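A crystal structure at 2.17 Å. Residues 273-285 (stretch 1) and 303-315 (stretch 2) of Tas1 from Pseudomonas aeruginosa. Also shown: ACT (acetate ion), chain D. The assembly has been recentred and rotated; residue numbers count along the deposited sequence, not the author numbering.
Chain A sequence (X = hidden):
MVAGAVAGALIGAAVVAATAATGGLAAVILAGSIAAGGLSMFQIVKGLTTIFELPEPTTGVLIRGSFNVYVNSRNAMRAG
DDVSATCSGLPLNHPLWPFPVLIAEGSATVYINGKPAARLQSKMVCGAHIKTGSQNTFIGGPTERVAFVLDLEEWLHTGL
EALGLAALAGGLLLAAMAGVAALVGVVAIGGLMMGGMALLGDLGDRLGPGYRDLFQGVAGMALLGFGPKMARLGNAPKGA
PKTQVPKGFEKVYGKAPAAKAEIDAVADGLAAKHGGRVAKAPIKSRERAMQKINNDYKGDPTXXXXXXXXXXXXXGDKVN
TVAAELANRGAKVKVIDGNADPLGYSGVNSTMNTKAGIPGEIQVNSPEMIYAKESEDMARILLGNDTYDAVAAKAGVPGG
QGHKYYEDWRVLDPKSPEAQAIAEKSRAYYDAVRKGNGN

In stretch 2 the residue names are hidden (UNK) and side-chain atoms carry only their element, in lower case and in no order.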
# COMPACT_ATOMS: atom_id res chain seq x y z
N LYS A 273 -2.27 22.27 -9.42
CA LYS A 273 -2.56 23.30 -8.42
C LYS A 273 -1.34 23.67 -7.58
O LYS A 273 -1.13 24.84 -7.27
CB LYS A 273 -3.68 22.80 -7.50
CG LYS A 273 -5.03 23.45 -7.71
CD LYS A 273 -5.81 23.53 -6.41
CE LYS A 273 -5.17 24.55 -5.45
NZ LYS A 273 -5.81 24.64 -4.11
N HIS A 274 -0.53 22.68 -7.18
CA HIS A 274 0.56 22.90 -6.23
C HIS A 274 1.93 22.76 -6.86
O HIS A 274 2.92 22.59 -6.14
CB HIS A 274 0.45 21.94 -5.06
CG HIS A 274 -0.91 21.90 -4.44
ND1 HIS A 274 -1.21 22.59 -3.29
CD2 HIS A 274 -2.04 21.27 -4.83
CE1 HIS A 274 -2.48 22.36 -2.98
NE2 HIS A 274 -3.00 21.57 -3.90
N GLY A 275 2.00 22.82 -8.18
CA GLY A 275 3.29 22.83 -8.85
C GLY A 275 3.90 21.47 -9.05
O GLY A 275 5.13 21.36 -9.09
N GLY A 276 3.09 20.43 -9.19
CA GLY A 276 3.61 19.09 -9.29
C GLY A 276 3.28 18.35 -10.57
O GLY A 276 2.89 18.96 -11.57
N ARG A 277 3.49 17.05 -10.55
CA ARG A 277 3.24 16.24 -11.73
C ARG A 277 2.43 15.00 -11.39
O ARG A 277 2.37 14.58 -10.23
CB ARG A 277 4.55 15.84 -12.41
CG ARG A 277 4.43 14.65 -13.35
CD ARG A 277 5.74 13.90 -13.46
NE ARG A 277 6.63 14.48 -14.46
CZ ARG A 277 7.31 13.77 -15.35
NH1 ARG A 277 8.10 14.38 -16.23
NH2 ARG A 277 7.22 12.44 -15.37
N VAL A 278 1.79 14.42 -12.40
CA VAL A 278 0.97 13.23 -12.20
C VAL A 278 1.64 12.21 -13.10
O VAL A 278 1.82 12.44 -14.29
CB VAL A 278 -0.53 13.53 -12.42
CG1 VAL A 278 -1.33 12.24 -12.44
CG2 VAL A 278 -1.05 14.48 -11.35
N ALA A 279 2.00 11.07 -12.52
CA ALA A 279 2.45 9.91 -13.28
C ALA A 279 1.22 9.03 -13.45
O ALA A 279 0.80 8.34 -12.52
CB ALA A 279 3.60 9.18 -12.58
N LYS A 280 0.62 9.09 -14.64
CA LYS A 280 -0.50 8.24 -14.97
C LYS A 280 0.01 6.87 -15.40
O LYS A 280 1.14 6.74 -15.87
CB LYS A 280 -1.34 8.86 -16.09
CG LYS A 280 -1.90 10.24 -15.79
CD LYS A 280 -2.77 10.70 -16.97
CE LYS A 280 -3.35 12.10 -16.78
NZ LYS A 280 -2.31 13.03 -16.26
N ALA A 281 -0.82 5.86 -15.25
CA ALA A 281 -0.45 4.49 -15.55
C ALA A 281 -1.62 3.82 -16.26
O ALA A 281 -2.76 4.25 -16.10
CB ALA A 281 -0.11 3.72 -14.26
N PRO A 282 -1.36 2.77 -17.03
CA PRO A 282 -2.47 2.03 -17.64
C PRO A 282 -3.21 1.20 -16.60
O PRO A 282 -2.78 1.04 -15.46
CB PRO A 282 -1.79 1.14 -18.68
CG PRO A 282 -0.42 0.91 -18.10
CD PRO A 282 -0.05 2.19 -17.40
N ILE A 283 -4.35 0.65 -17.04
CA ILE A 283 -5.16 -0.23 -16.21
C ILE A 283 -4.34 -1.46 -15.84
O ILE A 283 -3.52 -1.94 -16.64
CB ILE A 283 -6.45 -0.58 -16.99
CG1 ILE A 283 -7.56 0.40 -16.63
CG2 ILE A 283 -6.90 -2.00 -16.76
CD1 ILE A 283 -7.31 1.81 -17.11
N LYS A 284 -4.53 -1.96 -14.62
CA LYS A 284 -3.80 -3.16 -14.21
C LYS A 284 -4.02 -4.27 -15.23
O LYS A 284 -5.13 -4.47 -15.71
CB LYS A 284 -4.26 -3.62 -12.82
CG LYS A 284 -3.39 -4.72 -12.23
CD LYS A 284 -3.68 -4.95 -10.74
CE LYS A 284 -2.43 -4.68 -9.91
NZ LYS A 284 -1.88 -3.29 -10.12
N SER A 285 -2.95 -5.00 -15.56
CA SER A 285 -3.09 -6.06 -16.55
C SER A 285 -4.01 -7.15 -16.03
O SER A 285 -4.11 -7.39 -14.82
CB SER A 285 -1.73 -6.68 -16.90
OG SER A 285 -1.44 -7.82 -16.08
N UNK A 303 -13.31 -6.02 -4.29
CA UNK A 303 -12.41 -5.57 -3.23
C UNK A 303 -11.11 -4.98 -3.74
O UNK A 303 -10.38 -4.37 -2.95
c UNK A 303 -12.08 -6.74 -2.29
c UNK A 303 -12.80 -8.08 -0.28
n UNK A 303 -14.96 -9.34 0.03
c UNK A 303 -13.99 -8.37 0.66
c UNK A 303 -13.23 -7.15 -1.40
N UNK A 304 -10.77 -5.15 -5.03
CA UNK A 304 -9.49 -4.65 -5.52
C UNK A 304 -9.61 -3.15 -5.78
O UNK A 304 -10.60 -2.67 -6.35
c UNK A 304 -10.05 -5.26 -7.91
c UNK A 304 -7.67 -4.91 -7.22
c UNK A 304 -9.04 -5.41 -6.78
c UNK A 304 -7.00 -5.82 -8.28
N UNK A 305 -8.58 -2.40 -5.39
CA UNK A 305 -8.67 -0.95 -5.36
C UNK A 305 -7.69 -0.24 -6.28
O UNK A 305 -7.74 0.99 -6.39
c UNK A 305 -9.28 -0.69 -1.49
c UNK A 305 -8.49 -0.46 -3.91
n UNK A 305 -9.93 -2.92 -0.47
c UNK A 305 -9.41 -1.20 -2.93
c UNK A 305 -10.23 -1.44 -0.54
N UNK A 306 -6.81 -0.97 -6.98
CA UNK A 306 -5.78 -0.33 -7.79
C UNK A 306 -5.85 -0.77 -9.24
O UNK A 306 -4.84 -0.73 -9.95
c UNK A 306 -3.95 -2.05 -7.34
o UNK A 306 -2.71 -2.30 -7.34
c UNK A 306 -4.39 -0.58 -7.21
o UNK A 306 -4.83 -2.95 -7.42
N UNK A 307 -7.03 -1.18 -9.71
CA UNK A 307 -7.19 -1.39 -11.14
C UNK A 307 -6.82 -0.12 -11.91
O UNK A 307 -6.06 -0.17 -12.89
c UNK A 307 -8.62 -1.84 -11.44
c UNK A 307 -8.88 -3.29 -11.02
c UNK A 307 -7.95 -4.25 -11.78
c UNK A 307 -10.34 -3.65 -11.27
N UNK A 308 -7.33 1.01 -11.46
CA UNK A 308 -6.91 2.32 -11.93
C UNK A 308 -6.06 2.96 -10.85
O UNK A 308 -6.41 2.90 -9.66
c UNK A 308 -8.13 3.21 -12.23
N UNK A 309 -4.96 3.58 -11.25
CA UNK A 309 -4.09 4.17 -10.24
C UNK A 309 -3.23 5.25 -10.86
O UNK A 309 -2.95 5.22 -12.06
c UNK A 309 -2.28 2.40 -10.52
n UNK A 309 -0.19 1.12 -10.58
n UNK A 309 1.75 1.30 -11.80
c UNK A 309 0.84 1.85 -10.99
c UNK A 309 -1.25 1.63 -9.72
n UNK A 309 0.98 3.11 -10.59
c UNK A 309 -3.23 3.09 -9.58
N UNK A 310 -2.79 6.19 -10.04
CA UNK A 310 -1.75 7.11 -10.47
C UNK A 310 -1.00 7.62 -9.25
O UNK A 310 -1.28 7.24 -8.11
o UNK A 310 -3.23 9.49 -9.50
c UNK A 310 -3.40 9.02 -10.63
c UNK A 310 -2.31 8.26 -11.32
n UNK A 310 -4.52 9.22 -11.33
N UNK A 311 -0.00 8.45 -9.50
CA UNK A 311 0.85 9.01 -8.47
C UNK A 311 0.91 10.52 -8.67
O UNK A 311 1.12 10.99 -9.80
o UNK A 311 2.23 6.98 -8.45
c UNK A 311 2.29 8.42 -8.51
c UNK A 311 3.12 8.92 -7.34
N UNK A 312 0.76 11.27 -7.58
CA UNK A 312 0.97 12.70 -7.60
C UNK A 312 2.31 13.00 -6.95
O UNK A 312 2.57 12.61 -5.81
c UNK A 312 -2.73 13.72 -6.90
c UNK A 312 -0.17 13.45 -6.91
c UNK A 312 -1.50 13.14 -7.61
c UNK A 312 0.12 14.92 -6.87
N UNK A 313 3.19 13.67 -7.69
CA UNK A 313 4.51 14.02 -7.19
C UNK A 313 4.51 15.52 -6.96
O UNK A 313 4.31 16.29 -7.91
c UNK A 313 4.89 11.68 -9.66
c UNK A 313 5.61 12.08 -8.38
c UNK A 313 5.63 13.59 -8.15
c UNK A 313 7.01 14.04 -7.66
N UNK A 314 4.70 15.93 -5.71
CA UNK A 314 4.78 17.35 -5.36
C UNK A 314 5.92 17.50 -4.37
O UNK A 314 6.41 16.53 -3.81
c UNK A 314 2.39 18.02 -5.88
c UNK A 314 3.45 17.88 -4.78
c UNK A 314 2.94 16.97 -3.66
N UNK A 315 6.33 18.75 -4.16
CA UNK A 315 7.39 19.00 -3.19
C UNK A 315 6.95 18.60 -1.79
O UNK A 315 5.75 18.47 -1.50
o UNK A 315 10.01 19.90 -6.09
c UNK A 315 7.82 20.46 -3.24
c UNK A 315 9.70 20.07 -4.89
c UNK A 315 8.40 20.83 -4.58
o UNK A 315 10.41 19.65 -3.94
C ACT D . 0.78 -3.60 -12.09
O ACT D . 0.53 -4.59 -11.34
OXT ACT D . 1.17 -2.46 -11.76
CH3 ACT D . 0.59 -3.86 -13.65
O HOH W 1 -1.76 -1.07 -11.71

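Position 303 has four side-chain carbons in a row ending in a nitrogen. It touches nothing on stretch 1. This is K303.

Position 304 has four carbons, forked at the first, with one arm two carbons long. The tip of that arm lies 4.2 Å from K284 CD. The residue is I304, and the tip is CD1.

Position 305 again has four carbons in a row and a terminal nitrogen. It is out of reach of stretch 1. It is K305. Its NZ donates a hydrogen bond to K303 O at 2.9 Å, within the stretch.

Position 306 has two carbons, the second carrying two oxygens. One oxygen is 3.1 Å from K284 NZ. This short carboxylate is D306, and its OD2 forms a salt bridge with the lysine.

Position 307 has four carbons, forked at the second. One branch end lies 3.9 Å from K284 CB. This is L307. Its backbone O accepts a hydrogen bond from K284 N at 2.9 Å.

Position 308 has a single carbon, which makes no contact with stretch 1. It is A308.

Position 309 has three carbons, a nitrogen, then a carbon carrying two more nitrogens. One of these two is 3.9 Å from A281 CB, which lies over one face of the group. This guanidinium is R309, and that nitrogen is NH1. The acetate lies at its edge, with R309 NH2 and ACT OXT 3.8 Å apart.

Position 310 has two carbons, the second carrying one oxygen and one nitrogen. Its CB is 3.3 Å from A279 O. The short amide is N310. Its CG lies 4.2 Å from V278 CG1.

Position 311 has one carbon carrying one oxygen and one carbon. Its CB is 4.3 Å from A279 CB. It is T311. The backbones pair twice: A279 N to T311 O at 2.9 Å, and T311 N to A279 O at 3.1 Å.

Position 312 has four carbons, forked at the first, with one longer arm. The inner carbon of that arm packs 4.0 Å from V278 CG2. It is I312, and the carbon is CG1.

Position 313 has the same forked pattern. The tip of its longer arm is 4.1 Å from A279 CB. It is I313, and the tip is CD1. R277 N to I313 O (2.9 Å) and I313 N to R277 O (2.8 Å) are hydrogen bonds.

Position 314 has one carbon carrying two carbons. One branch lies 3.8 Å from G276 CA. It is V314. An ideal CB on G276 would clash with V314 CG1 and I313 O.

Position 315 has three carbons, the third carrying two oxygens. It makes no close contact with stretch 1. It is E315.

The contact is an antiparallel strand pairing. V278 and I312 pack on one face, A279 and I313 on the other. Beyond the ladder, K284 holds stretch 2 by both backbone and side chain, through L307 O and the D306 carboxylate. The O of water 1 accepts hydrogen bonds from K284 NZ (2.7 Å) and R309 NE (2.9 Å), linking them.

Stretch 2 303-315: KIKDLARNTIIVE
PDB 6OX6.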